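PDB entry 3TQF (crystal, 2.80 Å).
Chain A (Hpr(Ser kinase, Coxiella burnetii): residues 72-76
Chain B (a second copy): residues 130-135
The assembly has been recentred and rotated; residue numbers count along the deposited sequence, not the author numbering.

Chain A 72-76: ITGIG
Chain B (130-135) KILFPI

Chain A 72-76 is a tight turn. A:Ile72 N donates to A:Gly76 O at 3.0 Å, and A:Ile72 O accepts from A:Ile75 N at 2.9 Å and A:Gly76 N at 2.8 Å. Phi/psi run -132/120, -63/131, 108/-44, -91/-50 and 101/-142. Chain B is extended, a strand through B:Pro134, with B:Phe133 at -112/124 and B:Pro134 at -73/131. The stretches are closest at A:Gly74 and B:Phe133, whose CA atoms lie 5.2 Å apart.

No direct hydrogen bond crosses the contact. One water bridges it, donating to A:Gly74 O at 2.7 Å and to B:Leu132 O at 2.6 Å. The rest is packing, and 179 Å² is buried in total.

A:Gly74 is the centre. Its C lies 3.6 Å from B:Phe133 CE2, and its CA lies 3.7 Å from B:Pro134 CD. A CB here would clash with B:Phe133 CE2; at 108/-44 it would also be jammed against the carbonyl O of A:Thr73, which by itself calls for glycine. A:Gly76 likewise needs glycine for its backbone angles, but makes no contact.

B:Phe133 has chi1 t (-166°) and chi2 -98°, which bring its ring end nearer chain A. A:Ile75 (m, t) meets the ring edge, CG1 to CE2 of B:Phe133 at 3.9 Å, an apolar contact. B:Pro134, C-gamma endo, points toward the turn; its CG lies 4.1 Å from A:Thr73 O. A:Thr73 (p) meets chain B through its backbone O, and its polar hydroxyl suits an exposed place.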

# COMPACT_ATOMS: atom_id res chain seq x y z
N ILE A 72 11.61 -9.47 -9.75
CA ILE A 72 11.43 -9.10 -8.35
C ILE A 72 11.86 -10.28 -7.50
O ILE A 72 11.32 -11.38 -7.63
CB ILE A 72 9.96 -8.76 -8.04
CG1 ILE A 72 9.54 -7.49 -8.79
CG2 ILE A 72 9.75 -8.58 -6.55
CD1 ILE A 72 8.12 -7.05 -8.50
N THR A 73 12.85 -10.06 -6.64
CA THR A 73 13.41 -11.15 -5.85
C THR A 73 12.34 -11.71 -4.92
O THR A 73 11.65 -10.96 -4.23
CB THR A 73 14.65 -10.71 -5.04
OG1 THR A 73 14.31 -9.58 -4.23
CG2 THR A 73 15.80 -10.33 -5.99
N GLY A 74 12.20 -13.03 -4.93
CA GLY A 74 11.12 -13.70 -4.22
C GLY A 74 10.10 -14.24 -5.20
O GLY A 74 9.64 -15.37 -5.06
N ILE A 75 9.76 -13.42 -6.19
CA ILE A 75 8.81 -13.80 -7.23
C ILE A 75 9.53 -14.41 -8.42
O ILE A 75 9.15 -15.48 -8.90
CB ILE A 75 8.02 -12.57 -7.73
CG1 ILE A 75 7.30 -11.89 -6.58
CG2 ILE A 75 7.03 -12.98 -8.81
CD1 ILE A 75 6.63 -10.57 -6.96
N GLY A 76 10.57 -13.72 -8.88
CA GLY A 76 11.30 -14.09 -10.09
C GLY A 76 10.87 -13.21 -11.25
O GLY A 76 10.62 -12.02 -11.07
N LYS B 130 5.70 -25.28 -1.86
CA LYS B 130 6.01 -24.33 -0.81
C LYS B 130 7.02 -23.31 -1.32
O LYS B 130 8.04 -23.68 -1.88
CB LYS B 130 6.60 -25.06 0.40
CG LYS B 130 6.71 -24.23 1.66
CD LYS B 130 7.74 -24.83 2.60
CE LYS B 130 7.51 -24.40 4.05
NZ LYS B 130 8.05 -25.41 5.01
N ILE B 131 6.72 -22.03 -1.11
CA ILE B 131 7.63 -20.97 -1.51
C ILE B 131 8.18 -20.29 -0.27
O ILE B 131 7.43 -20.02 0.66
CB ILE B 131 6.92 -19.91 -2.39
CG1 ILE B 131 6.36 -20.57 -3.65
CG2 ILE B 131 7.88 -18.78 -2.75
CD1 ILE B 131 5.65 -19.61 -4.58
N LEU B 132 9.48 -20.06 -0.25
CA LEU B 132 10.10 -19.23 0.78
C LEU B 132 10.17 -17.81 0.24
O LEU B 132 10.89 -17.56 -0.72
CB LEU B 132 11.51 -19.74 1.12
CG LEU B 132 11.67 -21.19 1.61
CD1 LEU B 132 13.10 -21.41 2.07
CD2 LEU B 132 10.72 -21.52 2.74
N PHE B 133 9.42 -16.90 0.84
CA PHE B 133 9.37 -15.52 0.36
C PHE B 133 10.02 -14.54 1.32
O PHE B 133 9.62 -14.47 2.48
CB PHE B 133 7.93 -15.09 0.09
CG PHE B 133 7.83 -13.83 -0.71
CD1 PHE B 133 7.62 -12.61 -0.09
CD2 PHE B 133 8.00 -13.85 -2.08
CE1 PHE B 133 7.56 -11.45 -0.82
CE2 PHE B 133 7.93 -12.69 -2.82
CZ PHE B 133 7.71 -11.49 -2.19
N PRO B 134 11.01 -13.77 0.84
CA PRO B 134 11.68 -12.78 1.67
C PRO B 134 10.80 -11.58 1.96
O PRO B 134 10.21 -11.01 1.04
CB PRO B 134 12.88 -12.36 0.82
CG PRO B 134 12.43 -12.55 -0.56
CD PRO B 134 11.51 -13.73 -0.55
N ILE B 135 10.70 -11.20 3.23
CA ILE B 135 9.83 -10.11 3.65
C ILE B 135 10.62 -8.84 3.92
O ILE B 135 11.38 -8.76 4.88
CB ILE B 135 9.00 -10.51 4.90
CG1 ILE B 135 8.02 -9.39 5.27
CG2 ILE B 135 9.90 -10.84 6.08
CD1 ILE B 135 6.82 -9.88 6.08
O HOH W 1 10.99 -16.85 -3.22